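Local coordinates for protein amorpha-4,11-diene synthase (Artemisia annua, PDB 4GAX) that probably cyclises farnesyl diphosphate to a sesquiterpene with loss of diphosphate, as expected of a metal-dependent class I terpene synthase, at residues D502-I507 against L528-D533; I303-V308 against T424-G429; S431-K436 against T516-L521. One frame throughout, in Å; residues are numbered along the deposited sequence.

All three contacts lie in the helical fold of the class I terpene synthases. Helix 519-535 links two of them: its first turn meets the loop 431-436 in interaction 3, and its later turns pack on helix 489-513 in interaction 1, with centres about 21 Å apart. Interactions 2 and 3 are closer, about 14 Å between centres, and touch where Tyr427 O lies 3.3 Å from Val434 CG1. Interactions 1 and 2 also touch, Leu528 CD1 lying 4.1 Å from Cys426 SG. Towards the active site, helix 299-322 of interaction 2 carries in its C-terminal part a DDIYD sequence, matching the aspartate-rich motif that binds magnesium in this family.

Interaction 1: residues D502-I507 against L528-D533; sequences DLWKDI and LVHFLD
Trp504 spans most of the gap between two antiparallel helices whose local axes come no closer than 12.1 Å and run at 166° to each other. Its CG is anti to the carbonyl carbon (chi1 -67°), which carries the indole across towards helix 519-535. The six-membered ring makes the contact: CZ3 lies 3.7 Å from Val529 CG1, and CH2 meets Val529 O at the ring edge, near its plane. His530, whose CG is likewise anti to the carbonyl carbon, brings CD2 to 3.5 Å from Trp504 CZ3. The two ring planes are tilted by only 28°, yet slid so far that they barely overlap. Further along the helix, Ile507 CD1 meets Val529 CG1 tip to tip at 3.8 Å. Asp533, with CG anti to its backbone N, sets its carboxylate steeply against the indole near CZ2. Leu455 also packs on Trp504, and Lys216 forms a cation-pi pair with it. No direct hydrogen bond joins the segments; one water accepts from Trp504 NE1 at 3.1 Å and donates to Asp533 OD1 at 2.8 Å. The buried indole N-H is therefore satisfied through water, which probably helps to fix the ring's rotation, while the direct contacts are van der Waals ones, apolar except where the ring meets Val529 O and the Asp533 carboxylate.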
loop_
_atom_site.group_PDB
_atom_site.type_symbol
_atom_site.label_atom_id
_atom_site.label_comp_id
_atom_site.label_asym_id
_atom_site.label_seq_id
_atom_site.Cartn_x
_atom_site.Cartn_y
_atom_site.Cartn_z
ATOM N N ASP A 502 -12.844 8.784 9.173
ATOM C CA ASP A 502 -13.903 7.778 9.239
ATOM C C ASP A 502 -13.621 6.620 8.288
ATOM O O ASP A 502 -13.799 5.456 8.642
ATOM C CB ASP A 502 -15.248 8.411 8.893
ATOM C CG ASP A 502 -15.843 9.183 10.055
ATOM O OD1 ASP A 502 -15.179 9.260 11.112
ATOM O OD2 ASP A 502 -16.972 9.708 9.910
ATOM N N LEU A 503 -13.164 6.941 7.085
ATOM C CA LEU A 503 -12.910 5.908 6.074
ATOM C C LEU A 503 -11.778 4.964 6.463
ATOM O O LEU A 503 -11.871 3.750 6.249
ATOM C CB LEU A 503 -12.632 6.555 4.712
ATOM C CG LEU A 503 -13.889 7.120 4.059
ATOM C CD1 LEU A 503 -13.506 8.067 2.934
ATOM C CD2 LEU A 503 -14.786 5.993 3.539
ATOM N N TRP A 504 -10.689 5.493 7.014
ATOM C CA TRP A 504 -9.599 4.608 7.426
ATOM C C TRP A 504 -10.111 3.638 8.482
ATOM O O TRP A 504 -9.712 2.466 8.512
ATOM C CB TRP A 504 -8.398 5.393 7.992
ATOM C CG TRP A 504 -7.647 6.255 6.992
ATOM C CD1 TRP A 504 -7.546 7.623 7.001
ATOM C CD2 TRP A 504 -6.871 5.803 5.867
ATOM N NE1 TRP A 504 -6.770 8.046 5.942
ATOM C CE2 TRP A 504 -6.343 6.952 5.234
ATOM C CE3 TRP A 504 -6.566 4.542 5.335
ATOM C CZ2 TRP A 504 -5.535 6.876 4.092
ATOM C CZ3 TRP A 504 -5.760 4.469 4.191
ATOM C CH2 TRP A 504 -5.257 5.626 3.588
ATOM N N LYS A 505 -10.977 4.126 9.365
ATOM C CA LYS A 505 -11.546 3.262 10.396
ATOM C C LYS A 505 -12.469 2.199 9.780
ATOM O O LYS A 505 -12.464 1.036 10.206
ATOM C CB LYS A 505 -12.270 4.090 11.474
ATOM C CG LYS A 505 -11.304 4.723 12.498
ATOM C CD LYS A 505 -12.028 5.515 13.597
ATOM C CE LYS A 505 -12.745 6.723 13.027
ATOM N NZ LYS A 505 -13.396 7.508 14.123
ATOM N N ASP A 506 -13.269 2.599 8.795
ATOM C CA ASP A 506 -14.130 1.648 8.090
ATOM C C ASP A 506 -13.284 0.569 7.426
ATOM O O ASP A 506 -13.619 -0.622 7.444
ATOM C CB ASP A 506 -14.957 2.368 7.020
ATOM C CG ASP A 506 -16.106 3.160 7.605
ATOM O OD1 ASP A 506 -16.672 2.722 8.636
ATOM O OD2 ASP A 506 -16.445 4.219 7.030
ATOM N N ILE A 507 -12.176 0.990 6.832
ATOM C CA ILE A 507 -11.287 0.049 6.148
ATOM C C ILE A 507 -10.598 -0.908 7.118
ATOM O O ILE A 507 -10.408 -2.096 6.805
ATOM C CB ILE A 507 -10.255 0.810 5.297
ATOM C CG1 ILE A 507 -10.969 1.403 4.076
ATOM C CG2 ILE A 507 -9.127 -0.111 4.845
ATOM C CD1 ILE A 507 -10.277 2.612 3.502
ATOM N N LEU A 528 -2.110 -1.405 -0.903
ATOM C CA LEU A 528 -2.571 -0.526 -1.980
ATOM C C LEU A 528 -3.489 0.574 -1.452
ATOM O O LEU A 528 -3.475 1.691 -1.968
ATOM C CB LEU A 528 -3.266 -1.315 -3.099
ATOM C CG LEU A 528 -2.293 -2.153 -3.943
ATOM C CD1 LEU A 528 -3.057 -3.051 -4.917
ATOM C CD2 LEU A 528 -1.324 -1.254 -4.708
ATOM N N VAL A 529 -4.289 0.275 -0.433
ATOM C CA VAL A 529 -5.125 1.331 0.171
ATOM C C VAL A 529 -4.265 2.369 0.888
ATOM O O VAL A 529 -4.471 3.571 0.734
ATOM C CB VAL A 529 -6.152 0.747 1.189
ATOM C CG1 VAL A 529 -6.919 1.871 1.881
ATOM C CG2 VAL A 529 -7.130 -0.190 0.490
ATOM N N HIS A 530 -3.289 1.914 1.669
ATOM C CA HIS A 530 -2.398 2.855 2.359
ATOM C C HIS A 530 -1.549 3.660 1.378
ATOM O O HIS A 530 -1.219 4.831 1.624
ATOM C CB HIS A 530 -1.515 2.117 3.373
ATOM C CG HIS A 530 -2.251 1.708 4.609
ATOM N ND1 HIS A 530 -2.031 0.506 5.248
ATOM C CD2 HIS A 530 -3.203 2.351 5.323
ATOM C CE1 HIS A 530 -2.825 0.423 6.303
ATOM N NE2 HIS A 530 -3.551 1.527 6.368
ATOM N N PHE A 531 -1.221 3.045 0.248
ATOM C CA PHE A 531 -0.495 3.773 -0.798
ATOM C C PHE A 531 -1.216 5.033 -1.273
ATOM O O PHE A 531 -0.575 6.022 -1.705
ATOM C CB PHE A 531 -0.191 2.864 -1.996
ATOM C CG PHE A 531 0.532 3.568 -3.094
ATOM C CD1 PHE A 531 1.863 3.919 -2.937
ATOM C CD2 PHE A 531 -0.116 3.906 -4.271
ATOM C CE1 PHE A 531 2.545 4.583 -3.943
ATOM C CE2 PHE A 531 0.565 4.571 -5.290
ATOM C CZ PHE A 531 1.898 4.907 -5.123
ATOM N N LEU A 532 -2.543 5.030 -1.196
ATOM C CA LEU A 532 -3.311 6.187 -1.688
ATOM C C LEU A 532 -2.908 7.442 -0.936
ATOM O O LEU A 532 -2.942 8.549 -1.486
ATOM C CB LEU A 532 -4.823 5.968 -1.543
ATOM C CG LEU A 532 -5.483 4.774 -2.253
ATOM C CD1 LEU A 532 -6.889 4.513 -1.685
ATOM C CD2 LEU A 532 -5.549 5.008 -3.740
ATOM N N ASP A 533 -2.508 7.265 0.322
ATOM C CA ASP A 533 -2.076 8.396 1.141
ATOM C C ASP A 533 -0.789 9.002 0.591
ATOM O O ASP A 533 -0.564 10.200 0.728
ATOM C CB ASP A 533 -1.879 7.964 2.602
ATOM C CG ASP A 533 -2.121 9.102 3.585
ATOM O OD1 ASP A 533 -3.053 9.916 3.360
ATOM O OD2 ASP A 533 -1.378 9.185 4.583
HETATM O O HOH W 1 -4.832 10.390 5.446
#

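Interaction 2: residues I303-V308 against T424-G429; sequences IFLAKV and TTCYLG
Thr425 opens the contact, directing its methyl group into helix 299-322. CG2 is anti to the backbone N and enters a pocket formed by three side chains, 3.6 Å from Leu305 CD1, 3.7 Å from Val308 CG2 and 3.8 Å from Phe304 CD2. The pocket has its own order: Val308 CG2 lies over one face of the Phe304 ring, offset toward its rim, so the methyl meets an assembled surface. The other branch, OG1, sits beside the backbone N and touches Val308 CG1 at 3.6 Å, but its hydrogen bond goes back one turn to Leu421 O. The hydroxyl is thus satisfied within its own helix, and what it offers across the interface is bulk. Cys426 follows with CB directed away from helix 299-322, yet chi1 of -74° leaves SG 4.0 Å from Leu305 CD2, flanking the Thr425 site. One turn on from Thr425, Leu428 crosses the Phe304 ring obliquely, its CD1 4.2 Å from CE2. Gly429 ends the run with no side chain, and its CA lies 6.6 Å from that of Phe304. The short segments run broadly antiparallel, at 145°, with axes 9.3 Å apart, and Thr425 is the residue packed most fully against the other helix. Around the pair, within the terpene synthase metal-binding domain, helix 282-292 packs against Leu305 and Cys426 through Ser292, while helix 351-370 meets Phe304 through Met364, Val308 through Tyr361 and Leu428 through Leu368.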
loop_
_atom_site.group_PDB
_atom_site.type_symbol
_atom_site.label_atom_id
_atom_site.label_comp_id
_atom_site.label_asym_id
_atom_site.label_seq_id
_atom_site.Cartn_x
_atom_site.Cartn_y
_atom_site.Cartn_z
ATOM N N ILE A 303 6.081 -6.996 -11.430
ATOM C CA ILE A 303 6.390 -6.602 -12.807
ATOM C C ILE A 303 5.113 -6.556 -13.637
ATOM O O ILE A 303 4.883 -5.603 -14.381
ATOM C CB ILE A 303 7.435 -7.540 -13.443
ATOM C CG1 ILE A 303 8.807 -7.269 -12.804
ATOM C CG2 ILE A 303 7.498 -7.336 -14.960
ATOM C CD1 ILE A 303 9.878 -8.300 -13.166
ATOM N N PHE A 304 4.256 -7.560 -13.480
ATOM C CA PHE A 304 3.004 -7.596 -14.240
ATOM C C PHE A 304 2.091 -6.433 -13.826
ATOM O O PHE A 304 1.468 -5.790 -14.667
ATOM C CB PHE A 304 2.269 -8.926 -14.027
ATOM C CG PHE A 304 1.021 -9.042 -14.838
ATOM C CD1 PHE A 304 1.085 -8.996 -16.224
ATOM C CD2 PHE A 304 -0.223 -9.129 -14.226
ATOM C CE1 PHE A 304 -0.077 -9.069 -17.007
ATOM C CE2 PHE A 304 -1.394 -9.201 -14.994
ATOM C CZ PHE A 304 -1.317 -9.180 -16.393
ATOM N N LEU A 305 2.009 -6.182 -12.524
ATOM C CA LEU A 305 1.148 -5.132 -12.006
ATOM C C LEU A 305 1.614 -3.782 -12.521
ATOM O O LEU A 305 0.801 -2.941 -12.915
ATOM C CB LEU A 305 1.129 -5.165 -10.475
ATOM C CG LEU A 305 0.368 -4.053 -9.727
ATOM C CD1 LEU A 305 -1.110 -4.031 -10.091
ATOM C CD2 LEU A 305 0.528 -4.269 -8.190
ATOM N N ALA A 306 2.924 -3.584 -12.559
ATOM C CA ALA A 306 3.465 -2.336 -13.079
ATOM C C ALA A 306 3.051 -2.142 -14.539
ATOM O O ALA A 306 2.667 -1.038 -14.934
ATOM C CB ALA A 306 4.993 -2.325 -12.947
ATOM N N LYS A 307 3.133 -3.204 -15.340
ATOM C CA LYS A 307 2.695 -3.124 -16.738
ATOM C C LYS A 307 1.220 -2.769 -16.849
ATOM O O LYS A 307 0.838 -1.933 -17.667
ATOM C CB LYS A 307 2.971 -4.441 -17.462
ATOM C CG LYS A 307 4.471 -4.750 -17.565
ATOM C CD LYS A 307 4.709 -6.135 -18.188
ATOM C CE LYS A 307 6.212 -6.403 -18.392
ATOM N NZ LYS A 307 6.439 -7.752 -19.025
ATOM N N VAL A 308 0.387 -3.403 -16.031
ATOM C CA VAL A 308 -1.042 -3.127 -16.067
ATOM C C VAL A 308 -1.317 -1.681 -15.659
ATOM O O VAL A 308 -2.146 -1.004 -16.272
ATOM C CB VAL A 308 -1.840 -4.116 -15.181
ATOM C CG1 VAL A 308 -3.287 -3.704 -15.077
ATOM C CG2 VAL A 308 -1.743 -5.531 -15.761
ATOM N N THR A 424 -7.575 -7.446 -8.601
ATOM C CA THR A 424 -7.563 -8.669 -9.380
ATOM C C THR A 424 -6.280 -8.823 -10.210
ATOM O O THR A 424 -5.923 -9.948 -10.594
ATOM C CB THR A 424 -8.822 -8.803 -10.252
ATOM O OG1 THR A 424 -8.924 -7.667 -11.115
ATOM C CG2 THR A 424 -10.073 -8.881 -9.355
ATOM N N THR A 425 -5.596 -7.715 -10.494
ATOM C CA THR A 425 -4.296 -7.820 -11.174
ATOM C C THR A 425 -3.313 -8.482 -10.216
ATOM O O THR A 425 -2.435 -9.265 -10.634
ATOM C CB THR A 425 -3.741 -6.460 -11.623
ATOM O OG1 THR A 425 -4.617 -5.874 -12.596
ATOM C CG2 THR A 425 -2.354 -6.628 -12.249
ATOM N N CYS A 426 -3.455 -8.181 -8.923
ATOM C CA CYS A 426 -2.667 -8.894 -7.902
ATOM C C CYS A 426 -3.027 -10.376 -7.849
ATOM O O CYS A 426 -2.152 -11.224 -7.613
ATOM C CB CYS A 426 -2.855 -8.281 -6.513
ATOM S SG CYS A 426 -1.985 -6.697 -6.322
ATOM N N TYR A 427 -4.314 -10.688 -8.037
ATOM C CA TYR A 427 -4.734 -12.083 -8.079
ATOM C C TYR A 427 -3.959 -12.822 -9.177
ATOM O O TYR A 427 -3.426 -13.916 -8.960
ATOM C CB TYR A 427 -6.225 -12.207 -8.385
ATOM C CG TYR A 427 -7.176 -11.928 -7.236
ATOM C CD1 TYR A 427 -8.486 -12.392 -7.288
ATOM C CD2 TYR A 427 -6.793 -11.167 -6.134
ATOM C CE1 TYR A 427 -9.384 -12.141 -6.268
ATOM C CE2 TYR A 427 -7.696 -10.913 -5.095
ATOM C CZ TYR A 427 -8.987 -11.404 -5.175
ATOM O OH TYR A 427 -9.898 -11.170 -4.166
ATOM N N LEU A 428 -3.906 -12.225 -10.364
ATOM C CA LEU A 428 -3.264 -12.875 -11.505
ATOM C C LEU A 428 -1.775 -13.060 -11.253
ATOM O O LEU A 428 -1.205 -14.082 -11.633
ATOM C CB LEU A 428 -3.470 -12.064 -12.789
ATOM C CG LEU A 428 -4.911 -11.961 -13.283
ATOM C CD1 LEU A 428 -4.950 -11.340 -14.690
ATOM C CD2 LEU A 428 -5.550 -13.339 -13.288
ATOM N N GLY A 429 -1.153 -12.072 -10.607
ATOM C CA GLY A 429 0.271 -12.125 -10.321
ATOM C C GLY A 429 0.577 -13.117 -9.212
ATOM O O GLY A 429 1.690 -13.635 -9.131
#

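Interaction 3: residues S431-K436 against T516-L521; sequences SDIVTK and TIPRPL
In this all-helical terpene synthase fold, the loop leading from helix 419-429 into helix 436-443 rests against the N-terminal turn of helix 519-535. The main bump is Ile433. Its CG1 takes the crowded position between the backbone N and the carbonyl carbon (chi1 71°), and CD1 projects into a hollow bordered by two proline rings and a leucine. On one side Pro518 CB lies 3.8 Å from that Ile433 CD1. On another, Pro520 presents CB, CG and CD together, with Pro520 CB also 3.8 Å from Ile433 CD1. Leu521 CG forms the third wall, 4.0 Å from the same Ile433 CD1. The hollow owes its form to the helix start: Pro518 is the N-cap residue, and Leu521 N bonds to Pro518 O, curling the chain so that both rings and Leu521 turn toward the loop. Pro520 fits because a residue in the first helical turn needs no backbone N-H bond. Behind this, Val434 lays CG1 across Leu521 CD1 at 3.6 Å, and both side chains also rest on Tyr427. The Pro518 ring in turn fits against the loop backbone, its CG 3.4 Å from Ile433 O, a close apolar-to-carbonyl contact. Beyond the hollow the loop ends at Thr435, the N-cap of helix 436-443, where OG1 caps Ala438 N. The same OG1 also shares a hydrogen bond of 2.7 Å with a water, which donates in turn to Thr516 O, again at 2.7 Å.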
loop_
_atom_site.group_PDB
_atom_site.type_symbol
_atom_site.label_atom_id
_atom_site.label_comp_id
_atom_site.label_asym_id
_atom_site.label_seq_id
_atom_site.Cartn_x
_atom_site.Cartn_y
_atom_site.Cartn_z
ATOM N N SER A 431 -1.090 -16.143 -8.697
ATOM C CA SER A 431 -1.940 -17.258 -9.098
ATOM C C SER A 431 -1.836 -18.513 -8.224
ATOM O O SER A 431 -2.803 -19.276 -8.105
ATOM C CB SER A 431 -1.635 -17.631 -10.551
ATOM O OG SER A 431 -0.241 -17.528 -10.793
ATOM N N ASP A 432 -0.669 -18.741 -7.629
ATOM C CA ASP A 432 -0.438 -19.961 -6.845
ATOM C C ASP A 432 -1.330 -20.088 -5.609
ATOM O O ASP A 432 -1.551 -21.197 -5.114
ATOM C CB ASP A 432 1.024 -20.042 -6.420
ATOM C CG ASP A 432 1.548 -18.716 -5.922
ATOM O OD1 ASP A 432 1.264 -17.688 -6.576
ATOM O OD2 ASP A 432 2.232 -18.696 -4.876
ATOM N N ILE A 433 -1.844 -18.964 -5.112
ATOM C CA ILE A 433 -2.656 -18.978 -3.894
ATOM C C ILE A 433 -4.106 -18.502 -4.081
ATOM O O ILE A 433 -4.947 -18.676 -3.187
ATOM C CB ILE A 433 -2.004 -18.155 -2.752
ATOM C CG1 ILE A 433 -2.080 -16.657 -3.051
ATOM C CG2 ILE A 433 -0.564 -18.596 -2.515
ATOM C CD1 ILE A 433 -1.976 -15.791 -1.807
ATOM N N VAL A 434 -4.410 -17.904 -5.229
ATOM C CA VAL A 434 -5.781 -17.464 -5.485
ATOM C C VAL A 434 -6.765 -18.639 -5.466
ATOM O O VAL A 434 -6.493 -19.703 -6.014
ATOM C CB VAL A 434 -5.920 -16.678 -6.808
ATOM C CG1 VAL A 434 -5.260 -15.337 -6.681
ATOM C CG2 VAL A 434 -5.312 -17.446 -7.948
ATOM N N THR A 435 -7.899 -18.437 -4.804
ATOM C CA THR A 435 -8.960 -19.428 -4.753
ATOM C C THR A 435 -10.113 -18.932 -5.607
ATOM O O THR A 435 -10.167 -17.746 -5.944
ATOM C CB THR A 435 -9.498 -19.598 -3.323
ATOM O OG1 THR A 435 -9.910 -18.323 -2.817
ATOM C CG2 THR A 435 -8.431 -20.185 -2.404
ATOM N N LYS A 436 -11.043 -19.823 -5.942
ATOM C CA LYS A 436 -12.265 -19.398 -6.618
ATOM C C LYS A 436 -13.011 -18.448 -5.682
ATOM O O LYS A 436 -13.658 -17.496 -6.124
ATOM C CB LYS A 436 -13.140 -20.604 -6.973
ATOM C CG LYS A 436 -14.179 -20.341 -8.065
ATOM C CD LYS A 436 -15.087 -21.560 -8.274
ATOM C CE LYS A 436 -15.835 -21.509 -9.610
ATOM N NZ LYS A 436 -16.749 -22.681 -9.813
ATOM N N THR A 516 -12.252 -14.514 3.571
ATOM C CA THR A 516 -12.473 -15.379 2.398
ATOM C C THR A 516 -11.420 -15.229 1.315
ATOM O O THR A 516 -11.390 -16.006 0.356
ATOM C CB THR A 516 -13.838 -15.143 1.751
ATOM O OG1 THR A 516 -13.980 -13.749 1.457
ATOM C CG2 THR A 516 -14.939 -15.573 2.689
ATOM N N ILE A 517 -10.573 -14.219 1.472
ATOM C CA ILE A 517 -9.453 -13.981 0.573
ATOM C C ILE A 517 -8.175 -14.400 1.314
ATOM O O ILE A 517 -8.005 -14.074 2.489
ATOM C CB ILE A 517 -9.415 -12.479 0.176
ATOM C CG1 ILE A 517 -8.070 -12.050 -0.382
ATOM C CG2 ILE A 517 -9.659 -11.608 1.377
ATOM C CD1 ILE A 517 -8.017 -10.536 -0.619
ATOM N N PRO A 518 -7.281 -15.139 0.637
ATOM C CA PRO A 518 -6.023 -15.564 1.262
ATOM C C PRO A 518 -5.285 -14.368 1.840
ATOM O O PRO A 518 -5.229 -13.308 1.195
ATOM C CB PRO A 518 -5.230 -16.164 0.091
ATOM C CG PRO A 518 -6.293 -16.638 -0.867
ATOM C CD PRO A 518 -7.386 -15.595 -0.762
ATOM N N ARG A 519 -4.740 -14.524 3.044
ATOM C CA ARG A 519 -4.066 -13.406 3.711
ATOM C C ARG A 519 -3.053 -12.608 2.893
ATOM O O ARG A 519 -3.018 -11.375 3.002
ATOM C CB ARG A 519 -3.433 -13.833 5.036
ATOM C CG ARG A 519 -4.093 -13.137 6.199
ATOM C CD ARG A 519 -3.398 -13.383 7.521
ATOM N NE ARG A 519 -2.253 -12.503 7.713
ATOM C CZ ARG A 519 -2.331 -11.184 7.875
ATOM N NH1 ARG A 519 -3.505 -10.556 7.844
ATOM N NH2 ARG A 519 -1.225 -10.488 8.058
ATOM N N PRO A 520 -2.208 -13.293 2.097
ATOM C CA PRO A 520 -1.196 -12.491 1.394
ATOM C C PRO A 520 -1.823 -11.555 0.369
ATOM O O PRO A 520 -1.214 -10.525 0.042
ATOM C CB PRO A 520 -0.312 -13.546 0.705
ATOM C CG PRO A 520 -0.515 -14.794 1.513
ATOM C CD PRO A 520 -1.958 -14.744 1.958
ATOM N N LEU A 521 -3.018 -11.892 -0.111
ATOM C CA LEU A 521 -3.729 -11.004 -1.038
ATOM C C LEU A 521 -4.414 -9.874 -0.277
ATOM O O LEU A 521 -4.532 -8.736 -0.777
ATOM C CB LEU A 521 -4.766 -11.799 -1.840
ATOM C CG LEU A 521 -4.189 -12.703 -2.932
ATOM C CD1 LEU A 521 -5.288 -13.585 -3.508
ATOM C CD2 LEU A 521 -3.552 -11.847 -4.030
HETATM O O HOH W 2 -9.998 -18.211 -0.161
#